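Local coordinates for protein lipocalin AI-4 (Rhodnius prolixus, PDB 5H9N) that binds cysteinyl leukotrienes such as leukotriene C4 inside a lipocalin barrel, probably as a salivary scavenger of these mediators in a blood-feeding insect, at residues Trp31-Ser36 against Glu46-Gly51; His35-Glu40 against Lys120-Leu125. The protein carries 1 engineered substitution. All coordinates share one frame; numbering follows the deposited sequence.

How the interactions relate
Both interactions use strand 30-36 of the lipocalin barrel, and they share His35 and Ser36. Interaction 1 pairs this strand with its hairpin partner 46-51. Interaction 2 pairs the end of the strand, and the loop after it, with strand 120-127, which comes much later in the chain. Their centres lie about 12 Å apart. Interaction 1 is partly buried and mostly backbone bonding and apolar contact, with rings meeting the lipid tail of the leukotriene. Interaction 2 is more buried overall: its strand pairing and the Asn122 amide, beside the fatty-acid carboxylate, are buried, while the Arg37, Asp38 and Asp121 salt-bridge network lies toward the surface. Leu33 CD1 packs on Leu124 CB at 3.8 Å.

Interaction 1 (Trp31-Ser36 against Glu46-Gly51). With LTX ((5~{S},6~{R},7~{E},9~{E},11~{Z},14~{Z})-6-[(2~{R})-2-[[(4~{S})-4-azanyl-5-oxidanyl-5-oxidanylidene-pentanoyl]amino]-3-( 2-hydroxy-2-oxoethylamino)-3-oxidanylidene-propyl]sulfanyl-5-oxidanyl-icosa-7,9,11,14-tetraenoic acid), chain B.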
ATOM      1  N   TRP A  31       5.954   8.822   0.587  1.00 10.83           N
ATOM      2  CA  TRP A  31       4.770   8.465   1.358  1.00  9.94           C
ATOM      3  C   TRP A  31       5.214   7.726   2.629  1.00 10.54           C
ATOM      4  O   TRP A  31       5.938   6.735   2.522  1.00 11.91           O
ATOM      5  CB  TRP A  31       3.851   7.552   0.559  1.00 10.71           C
ATOM      6  CG  TRP A  31       3.033   8.185  -0.534  1.00 10.25           C
ATOM      7  CD1 TRP A  31       3.243   8.088  -1.878  1.00 11.62           C
ATOM      8  CD2 TRP A  31       1.852   8.976  -0.365  1.00  9.99           C
ATOM      9  NE1 TRP A  31       2.259   8.768  -2.563  1.00 12.32           N
ATOM     10  CE2 TRP A  31       1.394   9.321  -1.654  1.00 11.44           C
ATOM     11  CE3 TRP A  31       1.133   9.417   0.756  1.00 10.66           C
ATOM     12  CZ2 TRP A  31       0.253  10.100  -1.852  1.00 12.86           C
ATOM     13  CZ3 TRP A  31       0.009  10.182   0.557  1.00 10.60           C
ATOM     14  CH2 TRP A  31      -0.433  10.505  -0.733  1.00 10.75           C
ATOM     15  N   TYR A  32       4.752   8.154   3.806  1.00  8.55           N
ATOM     16  CA  TYR A  32       5.039   7.459   5.064  1.00  7.49           C
ATOM     17  C   TYR A  32       3.896   6.529   5.393  1.00  8.02           C
ATOM     18  O   TYR A  32       2.734   6.930   5.349  1.00  7.46           O
ATOM     19  CB  TYR A  32       5.247   8.462   6.206  1.00  9.39           C
ATOM     20  CG  TYR A  32       6.438   9.354   6.000  1.00  9.60           C
ATOM     21  CD1 TYR A  32       6.331  10.511   5.238  1.00 12.99           C
ATOM     22  CD2 TYR A  32       7.679   9.033   6.542  1.00 11.73           C
ATOM     23  CE1 TYR A  32       7.424  11.330   5.021  1.00 15.98           C
ATOM     24  CE2 TYR A  32       8.780   9.852   6.337  1.00 11.63           C
ATOM     25  CZ  TYR A  32       8.638  10.991   5.574  1.00 12.78           C
ATOM     26  OH  TYR A  32       9.714  11.821   5.347  1.00 17.44           O
ATOM     27  N   LEU A  33       4.220   5.287   5.747  1.00  7.46           N
ATOM     28  CA  LEU A  33       3.208   4.328   6.148  1.00  7.39           C
ATOM     29  C   LEU A  33       2.908   4.548   7.632  1.00  7.23           C
ATOM     30  O   LEU A  33       3.660   4.095   8.503  1.00  8.00           O
ATOM     31  CB  LEU A  33       3.699   2.902   5.863  1.00  7.47           C
ATOM     32  CG  LEU A  33       2.780   1.754   6.290  1.00  8.02           C
ATOM     33  CD1 LEU A  33       1.349   1.999   5.857  1.00  9.27           C
ATOM     34  CD2 LEU A  33       3.292   0.417   5.740  1.00 10.55           C
ATOM     35  N   THR A  34       1.847   5.273   7.946  1.00  6.73           N
ATOM     36  CA  THR A  34       1.627   5.680   9.332  1.00  7.70           C
ATOM     37  C   THR A  34       0.677   4.773  10.117  1.00  7.17           C
ATOM     38  O   THR A  34       0.754   4.728  11.331  1.00  7.22           O
ATOM     39  CB  THR A  34       1.109   7.132   9.402  1.00  6.84           C
ATOM     40  OG1 THR A  34      -0.117   7.257   8.670  1.00  8.86           O
ATOM     41  CG2 THR A  34       2.101   8.098   8.812  1.00  8.96           C
ATOM     42  N   HIS A  35      -0.239   4.089   9.442  1.00  7.12           N
ATOM     43  CA  HIS A  35      -1.238   3.249  10.095  1.00  6.63           C
ATOM     44  C   HIS A  35      -1.550   2.047   9.231  1.00  6.91           C
ATOM     45  O   HIS A  35      -1.420   2.126   8.005  1.00  7.84           O
ATOM     46  CB  HIS A  35      -2.558   3.987  10.347  1.00  8.40           C
ATOM     47  CG  HIS A  35      -2.441   5.202  11.209  1.00  8.74           C
ATOM     48  ND1 HIS A  35      -1.824   6.353  10.782  1.00  9.80           N
ATOM     49  CD2 HIS A  35      -2.907   5.457  12.455  1.00 11.25           C
ATOM     50  CE1 HIS A  35      -1.886   7.260  11.742  1.00 12.46           C
ATOM     51  NE2 HIS A  35      -2.531   6.738  12.768  1.00 12.04           N
ATOM     52  N   SER A  36      -2.028   0.963   9.824  1.00  8.52           N
ATOM     53  CA  SER A  36      -2.485  -0.181   9.035  1.00  9.18           C
ATOM     54  C   SER A  36      -3.504  -0.978   9.851  1.00  9.30           C
ATOM     55  O   SER A  36      -3.544  -0.880  11.090  1.00  9.74           O
ATOM     56  CB  SER A  36      -1.301  -1.047   8.597  1.00  8.37           C
ATOM     57  OG  SER A  36      -0.584  -1.538   9.715  1.00  9.91           O
ATOM     58  N   GLU A  46       8.144   3.249   7.920  1.00  9.05           N
ATOM     59  CA  GLU A  46       8.565   3.017   6.545  1.00  9.17           C
ATOM     60  C   GLU A  46       8.263   4.221   5.673  1.00  8.96           C
ATOM     61  O   GLU A  46       7.112   4.655   5.583  1.00  9.25           O
ATOM     62  CB  GLU A  46       7.868   1.779   5.973  1.00 10.84           C
ATOM     63  CG  GLU A  46       8.273   0.485   6.643  1.00 12.22           C
ATOM     64  CD  GLU A  46       7.698  -0.750   5.963  1.00 12.00           C
ATOM     65  OE1 GLU A  46       6.703  -0.640   5.216  1.00 12.28           O
ATOM     66  OE2 GLU A  46       8.265  -1.833   6.197  1.00 14.43           O
ATOM     67  N   LYS A  47       9.306   4.752   5.048  1.00  8.89           N
ATOM     68  CA  LYS A  47       9.196   5.828   4.071  1.00  9.71           C
ATOM     69  C   LYS A  47       9.308   5.228   2.683  1.00 10.32           C
ATOM     70  O   LYS A  47      10.353   4.680   2.325  1.00 11.21           O
ATOM     71  CB  LYS A  47      10.284   6.882   4.277  1.00 12.28           C
ATOM     72  CG  LYS A  47      10.184   8.039   3.285  1.00 15.18           C
ATOM     73  CD  LYS A  47      11.287   9.072   3.494  1.00 20.06           C
ATOM     74  CE  LYS A  47      12.649   8.519   3.098  1.00 22.48           C
ATOM     75  NZ  LYS A  47      13.697   9.579   3.082  1.00 24.16           N
ATOM     76  N   TYR A  48       8.231   5.320   1.908  1.00 10.33           N
ATOM     77  CA  TYR A  48       8.191   4.820   0.537  1.00 10.14           C
ATOM     78  C   TYR A  48       8.581   5.943  -0.413  1.00 12.17           C
ATOM     79  O   TYR A  48       7.885   6.959  -0.517  1.00 12.21           O
ATOM     80  CB  TYR A  48       6.801   4.265   0.207  1.00 11.57           C
ATOM     81  CG  TYR A  48       6.520   2.942   0.865  1.00  9.87           C
ATOM     82  CD1 TYR A  48       6.345   2.855   2.241  1.00 11.64           C
ATOM     83  CD2 TYR A  48       6.448   1.768   0.117  1.00 12.01           C
ATOM     84  CE1 TYR A  48       6.094   1.624   2.855  1.00 12.19           C
ATOM     85  CE2 TYR A  48       6.199   0.549   0.719  1.00 11.96           C
ATOM     86  CZ  TYR A  48       6.034   0.477   2.084  1.00 11.15           C
ATOM     87  OH  TYR A  48       5.790  -0.739   2.669  1.00 11.97           O
ATOM     88  N   GLN A  49       9.697   5.748  -1.103  1.00 12.61           N
ATOM     89  CA  GLN A  49      10.213   6.715  -2.055  1.00 12.62           C
ATOM     90  C   GLN A  49       9.800   6.287  -3.444  1.00 12.04           C
ATOM     91  O   GLN A  49      10.025   5.139  -3.822  1.00 14.53           O
ATOM     92  CB  GLN A  49      11.723   6.797  -1.937  1.00 13.15           C
ATOM     93  CG  GLN A  49      12.166   7.206  -0.545  1.00 18.11           C
ATOM     94  CD  GLN A  49      13.662   7.179  -0.360  1.00 23.64           C
ATOM     95  OE1 GLN A  49      14.177   6.526   0.546  1.00 22.62           O
ATOM     96  NE2 GLN A  49      14.370   7.893  -1.213  1.00 23.38           N
ATOM     97  N   THR A  50       9.204   7.197  -4.204  1.00 12.37           N
ATOM     98  CA  THR A  50       8.748   6.860  -5.548  1.00 13.31           C
ATOM     99  C   THR A  50       9.626   7.497  -6.610  1.00 13.40           C
ATOM    100  O   THR A  50      10.218   8.558  -6.396  1.00 13.97           O
ATOM    101  CB  THR A  50       7.289   7.306  -5.816  1.00 14.44           C
ATOM    102  OG1 THR A  50       7.223   8.737  -5.851  1.00 16.32           O
ATOM    103  CG2 THR A  50       6.320   6.751  -4.765  1.00 17.19           C
ATOM    104  N   GLY A  51       9.682   6.844  -7.765  1.00 12.71           N
ATOM    105  CA  GLY A  51      10.366   7.385  -8.928  1.00 13.15           C
ATOM    106  C   GLY A  51       9.558   7.089 -10.174  1.00 14.75           C
ATOM    107  O   GLY A  51       8.462   6.526 -10.089  1.00 15.29           O
TER
HETATM  108  O2  LTX B 201       0.460  -6.181   3.366  1.00 13.54           O
HETATM  109  C1  LTX B 201       0.681  -6.323   4.591  1.00 14.25           C
HETATM  110  O1  LTX B 201       0.972  -5.361   5.342  1.00 13.07           O
HETATM  111  C2  LTX B 201       0.574  -7.708   5.186  1.00 15.11           C
HETATM  112  C3  LTX B 201       1.970  -8.235   5.496  1.00 21.41           C
HETATM  113  C4  LTX B 201       2.916  -7.975   4.326  1.00 26.32           C
HETATM  114  C5  LTX B 201       4.226  -8.729   4.510  1.00 31.46           C
HETATM  115  O3  LTX B 201       5.001  -8.139   5.564  1.00 33.97           O
HETATM  116  C6  LTX B 201       5.051  -8.757   3.227  1.00 25.02           C
HETATM  117  C7  LTX B 201       5.482  -7.355   2.815  1.00 25.78           C
HETATM  118  C8  LTX B 201       5.053  -6.769   1.684  1.00 22.08           C
HETATM  119  C9  LTX B 201       5.520  -5.421   1.325  1.00 16.13           C
HETATM  120  C10 LTX B 201       5.332  -4.856   0.124  1.00 15.24           C
HETATM  121  C11 LTX B 201       5.848  -3.510  -0.146  1.00 15.15           C
HETATM  122  C12 LTX B 201       5.716  -2.807  -1.278  1.00 14.73           C
HETATM  123  C13 LTX B 201       4.991  -3.279  -2.526  1.00 19.44           C
HETATM  124  C14 LTX B 201       3.489  -3.120  -2.396  1.00 16.07           C
HETATM  125  C15 LTX B 201       2.856  -1.958  -2.505  1.00 20.60           C
HETATM  126  C16 LTX B 201       3.582  -0.664  -2.787  1.00 27.43           C
HETATM  127  C17 LTX B 201       2.897   0.487  -2.058  1.00 24.70           C
HETATM  128  C18 LTX B 201       3.495   1.813  -2.510  1.00 27.75           C
HETATM  129  C19 LTX B 201       3.074   2.967  -1.612  1.00 27.99           C
HETATM  130  C20 LTX B 201       3.655   4.276  -2.108  1.00 21.29           C
HETATM  131  O32 LTX B 201      10.545  -5.475   4.272  1.00 21.11           O
HETATM  132  C21 LTX B 201       9.786  -6.375   3.867  1.00 23.51           C
HETATM  133  O31 LTX B 201       8.546  -6.348   4.014  1.00 25.01           O
HETATM  134  CA3 LTX B 201      10.402  -7.558   3.168  1.00 24.38           C
HETATM  135  N3  LTX B 201       9.366  -8.478   2.726  1.00 25.59           N
HETATM  136  C22 LTX B 201       9.608  -9.727   2.341  1.00 25.88           C
HETATM  137  O33 LTX B 201      10.739 -10.183   2.344  1.00 34.64           O
HETATM  138  CA2 LTX B 201       8.467 -10.596   1.890  1.00 25.08           C
HETATM  139  CB2 LTX B 201       7.122  -9.871   1.916  1.00 27.27           C
HETATM  140  SG2 LTX B 201       6.442  -9.816   3.540  1.00 30.21           S
HETATM  141  N2  LTX B 201       8.433 -11.823   2.657  1.00 25.27           N
HETATM  142  CD1 LTX B 201       8.348 -13.008   2.069  1.00 32.76           C
HETATM  143  OE1 LTX B 201       7.933 -13.161   0.929  1.00 27.80           O
HETATM  144  CG1 LTX B 201       8.796 -14.166   2.930  1.00 42.31           C
HETATM  145  CB1 LTX B 201       8.371 -15.499   2.333  1.00 51.91           C
HETATM  146  CA1 LTX B 201       8.369 -16.571   3.421  1.00 65.42           C
HETATM  147  N1  LTX B 201       7.620 -16.078   4.595  1.00 64.49           N
HETATM  148  C23 LTX B 201       9.769 -16.907   3.837  1.00 73.19           C
HETATM  149  O11 LTX B 201      10.073 -16.797   5.046  1.00 75.27           O
HETATM  150  O12 LTX B 201      10.574 -17.292   2.963  1.00 76.04           O
HETATM  151  O   HOH W   1       5.643   2.304   8.899  1.00  8.28           O
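Segments 31-36 and 46-51 form an antiparallel beta hairpin in the wall of the lipocalin barrel. Trp31 and Tyr48 make a hydrogen-bonded pair. Trp31 N gives to Tyr48 O at 2.9 Å, and Tyr48 N gives back to Trp31 O at 2.8 Å. Tyr32 and Lys47 form the next, non-hydrogen-bonded pair. Further on, Leu33 N reaches Glu46 O at 3.0 Å, with an N-H...O angle of 173°. A water then bridges Leu33 O and Glu46 N where the strands begin to part.

The two faces of the hairpin differ. Trp31, Leu33, Glu46 and Tyr48 lie on the ligand side. The leukotriene tail ends here: its C20 is 3.8 Å from Trp31 CD1, and it also approaches Tyr48 CB. Tyr48 presents its ring edge to LTX C12, while Phe58 stacks on the same ring. Trp31 NE1 is held by Phe26 O. Leu33 and Glu46 lie side by side, with Leu33 CD2 3.6 Å from Glu46 OE1. That carboxylate oxygen accepts Tyr48 OH from the syn side, 32° out of plane. Arg44 pairs with the other oxygen, and Arg110 also bonds Tyr48 OH. The polar end of the tyrosine is therefore fixed beside the lipid.

On the other face, Tyr32 and Lys47 point the same way, side by side. Lys47 CG sits over one face of the Tyr32 ring in a CH-pi contact, 4.2 Å from its centroid, while Lys47 CD reaches the hydroxyl, 3.7 Å from Tyr32 OH.

Interaction 2 (His35-Glu40 against Lys120-Leu125); sequences HSRDSE and KDNFLL. With LTX ((5~{S},6~{R},7~{E},9~{E},11~{Z},14~{Z})-6-[(2~{R})-2-[[(4~{S})-4-azanyl-5-oxidanyl-5-oxidanylidene-pentanoyl]amino]-3-( 2-hydroxy-2-oxoethylamino)-3-oxidanylidene-propyl]sulfanyl-5-oxidanyl-icosa-7,9,11,14-tetraenoic acid), chain B.
Asp38 O is gripped by two donors from opposite faces of its carbonyl plane. Ser36 OG gives to it at 2.7 Å, from above that plane. Asn122 ND2 gives to it at 3.0 Å. The same amide accepts Asp38 N through its OD1 at 2.9 Å, so the side chain of Asn122 ties both backbone polar atoms of Asp38. Asn122 ND2 also donates to O1 of the fatty-acid (C1) carboxylate of the leukotriene at 2.9 Å. With both ends of the amide bonded, its rotation is well fixed for the ligand.

Beside it, Arg37 grips Asp38 side-on, with NE on OD1 and NH2 on OD2. Arg37 NH2 also meets Asp121 OD1 at 2.9 Å, in the guanidinium plane but above the carboxylate plane. The arginine chain turns about its CG-CD bond (chi3 65°), which sets NE to one side of the chain. One guanidinium face lies over Asn122 CA, and Arg37 NH1 comes to the edge of the Phe123 ring. A water joins Arg37 NH1 to Asp121 OD2, which Tyr109 also holds. The shared cation probably eases the repulsion between the two aspartates.

Toward His35 the contact becomes antiparallel strand pairing. Leu125 N bonds His35 O at 2.9 Å; the return bond from His35 N to Leu125 O is weak. Arg37 N bonds Phe123 O. Opposite Leu125, Thr34 and His35 form a classic beta bulge. The whole is a lipocalin-barrel strand pairing, with a loop held at the fatty-acid carboxylate end of the ligand pocket.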
ATOM      1  N   HIS A  35      -0.239   4.089   9.442  1.00  7.12           N
ATOM      2  CA  HIS A  35      -1.238   3.249  10.095  1.00  6.63           C
ATOM      3  C   HIS A  35      -1.550   2.047   9.231  1.00  6.91           C
ATOM      4  O   HIS A  35      -1.420   2.126   8.005  1.00  7.84           O
ATOM      5  CB  HIS A  35      -2.558   3.987  10.347  1.00  8.40           C
ATOM      6  CG  HIS A  35      -2.441   5.202  11.209  1.00  8.74           C
ATOM      7  ND1 HIS A  35      -1.824   6.353  10.782  1.00  9.80           N
ATOM      8  CD2 HIS A  35      -2.907   5.457  12.455  1.00 11.25           C
ATOM      9  CE1 HIS A  35      -1.886   7.260  11.742  1.00 12.46           C
ATOM     10  NE2 HIS A  35      -2.531   6.738  12.768  1.00 12.04           N
ATOM     11  N   SER A  36      -2.028   0.963   9.824  1.00  8.52           N
ATOM     12  CA  SER A  36      -2.485  -0.181   9.035  1.00  9.18           C
ATOM     13  C   SER A  36      -3.504  -0.978   9.851  1.00  9.30           C
ATOM     14  O   SER A  36      -3.544  -0.880  11.090  1.00  9.74           O
ATOM     15  CB  SER A  36      -1.301  -1.047   8.597  1.00  8.37           C
ATOM     16  OG  SER A  36      -0.584  -1.538   9.715  1.00  9.91           O
ATOM     17  N   ARG A  37      -4.350  -1.743   9.170  1.00  9.26           N
ATOM     18  CA  ARG A  37      -5.363  -2.550   9.841  1.00  8.60           C
ATOM     19  C   ARG A  37      -4.699  -3.574  10.748  1.00  9.64           C
ATOM     20  O   ARG A  37      -5.067  -3.708  11.905  1.00 11.12           O
ATOM     21  CB  ARG A  37      -6.259  -3.251   8.814  1.00  9.10           C
ATOM     22  CG  ARG A  37      -7.371  -4.065   9.469  1.00 10.28           C
ATOM     23  CD  ARG A  37      -8.035  -5.023   8.495  1.00 10.73           C
ATOM     24  NE  ARG A  37      -7.095  -6.045   8.039  1.00 10.87           N
ATOM     25  CZ  ARG A  37      -7.204  -6.723   6.902  1.00 10.43           C
ATOM     26  NH1 ARG A  37      -8.220  -6.506   6.068  1.00 12.07           N
ATOM     27  NH2 ARG A  37      -6.283  -7.620   6.590  1.00 13.40           N
ATOM     28  N   ASP A  38      -3.735  -4.304  10.192  1.00  9.50           N
ATOM     29  CA  ASP A  38      -2.972  -5.323  10.907  1.00 10.08           C
ATOM     30  C   ASP A  38      -1.565  -4.789  11.061  1.00  9.89           C
ATOM     31  O   ASP A  38      -1.038  -4.171  10.135  1.00  9.99           O
ATOM     32  CB  ASP A  38      -2.937  -6.647  10.136  1.00 12.66           C
ATOM     33  CG  ASP A  38      -4.312  -7.165   9.764  1.00 13.40           C
ATOM     34  OD1 ASP A  38      -5.304  -6.762  10.398  1.00 16.25           O
ATOM     35  OD2 ASP A  38      -4.389  -8.005   8.839  1.00 16.41           O
ATOM     36  N   SER A  39      -0.935  -5.029  12.204  1.00 11.33           N
ATOM     37  CA  SER A  39       0.428  -4.566  12.417  1.00 11.71           C
ATOM     38  C   SER A  39       1.228  -5.579  13.218  1.00 12.59           C
ATOM     39  O   SER A  39       0.674  -6.455  13.869  1.00 15.48           O
ATOM     40  CB  SER A  39       0.432  -3.213  13.121  1.00 12.46           C
ATOM     41  OG  SER A  39      -0.248  -3.281  14.353  1.00 15.95           O
ATOM     42  N   GLU A  40       2.542  -5.454  13.144  1.00 15.78           N
ATOM     43  CA  GLU A  40       3.429  -6.293  13.925  1.00 14.92           C
ATOM     44  C   GLU A  40       4.148  -5.434  14.945  1.00 13.89           C
ATOM     45  O   GLU A  40       4.020  -4.209  14.943  1.00 14.81           O
ATOM     46  CB  GLU A  40       4.426  -7.007  13.014  1.00 28.73           C
ATOM     47  CG  GLU A  40       3.789  -7.997  12.050  1.00 49.22           C
ATOM     48  CD  GLU A  40       3.276  -7.336  10.787  1.00 64.72           C
ATOM     49  OE1 GLU A  40       3.376  -6.094  10.683  1.00 65.76           O
ATOM     50  OE2 GLU A  40       2.768  -8.057   9.902  1.00 73.31           O
ATOM     51  N   LYS A 120      -1.528 -12.975   2.346  1.00 13.13           N
ATOM     52  CA  LYS A 120      -1.770 -12.043   3.435  1.00 12.20           C
ATOM     53  C   LYS A 120      -2.196 -10.726   2.837  1.00 13.48           C
ATOM     54  O   LYS A 120      -1.676 -10.318   1.791  1.00 13.17           O
ATOM     55  CB  LYS A 120      -0.515 -11.820   4.276  1.00 18.55           C
ATOM     56  CG  LYS A 120      -0.037 -12.998   5.081  1.00 27.69           C
ATOM     57  CD  LYS A 120       1.128 -12.555   5.949  1.00 32.74           C
ATOM     58  CE  LYS A 120       1.646 -13.682   6.806  1.00 39.57           C
ATOM     59  NZ  LYS A 120       2.742 -13.210   7.692  1.00 36.71           N
ATOM     60  N   ASP A 121      -3.119 -10.031   3.484  1.00 10.84           N
ATOM     61  CA  ASP A 121      -3.501  -8.720   2.976  1.00 10.31           C
ATOM     62  C   ASP A 121      -3.588  -7.711   4.113  1.00  9.48           C
ATOM     63  O   ASP A 121      -3.378  -8.051   5.289  1.00 10.29           O
ATOM     64  CB  ASP A 121      -4.801  -8.784   2.147  1.00 11.16           C
ATOM     65  CG  ASP A 121      -6.029  -9.128   2.948  1.00 11.12           C
ATOM     66  OD1 ASP A 121      -5.958  -9.254   4.188  1.00 13.61           O
ATOM     67  OD2 ASP A 121      -7.100  -9.243   2.311  1.00 12.07           O
ATOM     68  N   ASN A 122      -3.869  -6.466   3.766  1.00  8.25           N
ATOM     69  CA  ASN A 122      -3.869  -5.392   4.740  1.00  8.91           C
ATOM     70  C   ASN A 122      -4.489  -4.169   4.110  1.00  9.07           C
ATOM     71  O   ASN A 122      -4.504  -4.036   2.871  1.00  8.62           O
ATOM     72  CB  ASN A 122      -2.446  -5.086   5.210  1.00  8.78           C
ATOM     73  CG  ASN A 122      -2.389  -4.648   6.661  1.00  8.77           C
ATOM     74  OD1 ASN A 122      -3.407  -4.309   7.277  1.00  9.79           O
ATOM     75  ND2 ASN A 122      -1.187  -4.658   7.220  1.00 10.63           N
ATOM     76  N   PHE A 123      -5.000  -3.279   4.952  1.00  7.45           N
ATOM     77  CA  PHE A 123      -5.286  -1.909   4.523  1.00  8.43           C
ATOM     78  C   PHE A 123      -4.275  -0.998   5.182  1.00  6.84           C
ATOM     79  O   PHE A 123      -3.975  -1.140   6.366  1.00  8.07           O
ATOM     80  CB  PHE A 123      -6.708  -1.487   4.868  1.00  8.79           C
ATOM     81  CG  PHE A 123      -7.754  -2.132   4.002  1.00  8.39           C
ATOM     82  CD1 PHE A 123      -8.290  -3.367   4.346  1.00 11.06           C
ATOM     83  CD2 PHE A 123      -8.212  -1.507   2.840  1.00  9.40           C
ATOM     84  CE1 PHE A 123      -9.266  -3.965   3.560  1.00 11.92           C
ATOM     85  CE2 PHE A 123      -9.174  -2.099   2.051  1.00 11.16           C
ATOM     86  CZ  PHE A 123      -9.710  -3.332   2.411  1.00 11.35           C
ATOM     87  N   LEU A 124      -3.736  -0.086   4.377  1.00  7.50           N
ATOM     88  CA  LEU A 124      -2.599   0.757   4.721  1.00  6.91           C
ATOM     89  C   LEU A 124      -2.975   2.209   4.581  1.00  7.32           C
ATOM     90  O   LEU A 124      -3.565   2.592   3.574  1.00  7.89           O
ATOM     91  CB  LEU A 124      -1.427   0.455   3.788  1.00  7.79           C
ATOM     92  CG  LEU A 124      -1.009  -1.006   3.612  1.00  8.56           C
ATOM     93  CD1 LEU A 124       0.106  -1.112   2.585  1.00 10.66           C
ATOM     94  CD2 LEU A 124      -0.569  -1.611   4.915  1.00  8.98           C
ATOM     95  N   LEU A 125      -2.607   3.021   5.556  1.00  7.19           N
ATOM     96  CA  LEU A 125      -2.765   4.462   5.451  1.00  7.69           C
ATOM     97  C   LEU A 125      -1.398   5.110   5.317  1.00  6.72           C
ATOM     98  O   LEU A 125      -0.545   4.998   6.224  1.00  7.38           O
ATOM     99  CB  LEU A 125      -3.500   5.034   6.655  1.00  8.67           C
ATOM    100  CG  LEU A 125      -3.721   6.557   6.614  1.00  9.84           C
ATOM    101  CD1 LEU A 125      -4.635   6.926   5.443  1.00 10.98           C
ATOM    102  CD2 LEU A 125      -4.294   7.060   7.931  1.00 13.94           C
TER
HETATM  103  O2  LTX B 201       0.460  -6.181   3.366  1.00 13.54           O
HETATM  104  C1  LTX B 201       0.681  -6.323   4.591  1.00 14.25           C
HETATM  105  O1  LTX B 201       0.972  -5.361   5.342  1.00 13.07           O
HETATM  106  C2  LTX B 201       0.574  -7.708   5.186  1.00 15.11           C
HETATM  107  C3  LTX B 201       1.970  -8.235   5.496  1.00 21.41           C
HETATM  108  C4  LTX B 201       2.916  -7.975   4.326  1.00 26.32           C
HETATM  109  C5  LTX B 201       4.226  -8.729   4.510  1.00 31.46           C
HETATM  110  O3  LTX B 201       5.001  -8.139   5.564  1.00 33.97           O
HETATM  111  C6  LTX B 201       5.051  -8.757   3.227  1.00 25.02           C
HETATM  112  C7  LTX B 201       5.482  -7.355   2.815  1.00 25.78           C
HETATM  113  C8  LTX B 201       5.053  -6.769   1.684  1.00 22.08           C
HETATM  114  C9  LTX B 201       5.520  -5.421   1.325  1.00 16.13           C
HETATM  115  C10 LTX B 201       5.332  -4.856   0.124  1.00 15.24           C
HETATM  116  C11 LTX B 201       5.848  -3.510  -0.146  1.00 15.15           C
HETATM  117  C12 LTX B 201       5.716  -2.807  -1.278  1.00 14.73           C
HETATM  118  C13 LTX B 201       4.991  -3.279  -2.526  1.00 19.44           C
HETATM  119  C14 LTX B 201       3.489  -3.120  -2.396  1.00 16.07           C
HETATM  120  C15 LTX B 201       2.856  -1.958  -2.505  1.00 20.60           C
HETATM  121  C16 LTX B 201       3.582  -0.664  -2.787  1.00 27.43           C
HETATM  122  C17 LTX B 201       2.897   0.487  -2.058  1.00 24.70           C
HETATM  123  C18 LTX B 201       3.495   1.813  -2.510  1.00 27.75           C
HETATM  124  C19 LTX B 201       3.074   2.967  -1.612  1.00 27.99           C
HETATM  125  C20 LTX B 201       3.655   4.276  -2.108  1.00 21.29           C
HETATM  126  O32 LTX B 201      10.545  -5.475   4.272  1.00 21.11           O
HETATM  127  C21 LTX B 201       9.786  -6.375   3.867  1.00 23.51           C
HETATM  128  O31 LTX B 201       8.546  -6.348   4.014  1.00 25.01           O
HETATM  129  CA3 LTX B 201      10.402  -7.558   3.168  1.00 24.38           C
HETATM  130  N3  LTX B 201       9.366  -8.478   2.726  1.00 25.59           N
HETATM  131  C22 LTX B 201       9.608  -9.727   2.341  1.00 25.88           C
HETATM  132  O33 LTX B 201      10.739 -10.183   2.344  1.00 34.64           O
HETATM  133  CA2 LTX B 201       8.467 -10.596   1.890  1.00 25.08           C
HETATM  134  CB2 LTX B 201       7.122  -9.871   1.916  1.00 27.27           C
HETATM  135  SG2 LTX B 201       6.442  -9.816   3.540  1.00 30.21           S
HETATM  136  N2  LTX B 201       8.433 -11.823   2.657  1.00 25.27           N
HETATM  137  CD1 LTX B 201       8.348 -13.008   2.069  1.00 32.76           C
HETATM  138  OE1 LTX B 201       7.933 -13.161   0.929  1.00 27.80           O
HETATM  139  CG1 LTX B 201       8.796 -14.166   2.930  1.00 42.31           C
HETATM  140  CB1 LTX B 201       8.371 -15.499   2.333  1.00 51.91           C
HETATM  141  CA1 LTX B 201       8.369 -16.571   3.421  1.00 65.42           C
HETATM  142  N1  LTX B 201       7.620 -16.078   4.595  1.00 64.49           N
HETATM  143  C23 LTX B 201       9.769 -16.907   3.837  1.00 73.19           C
HETATM  144  O11 LTX B 201      10.073 -16.797   5.046  1.00 75.27           O
HETATM  145  O12 LTX B 201      10.574 -17.292   2.963  1.00 76.04           O
HETATM  146  O   HOH W   2      -9.054  -8.221   3.869  1.00 17.96           O
HETATM  147  O   HOH W   3      -2.125  -8.848   7.564  1.00 21.43           O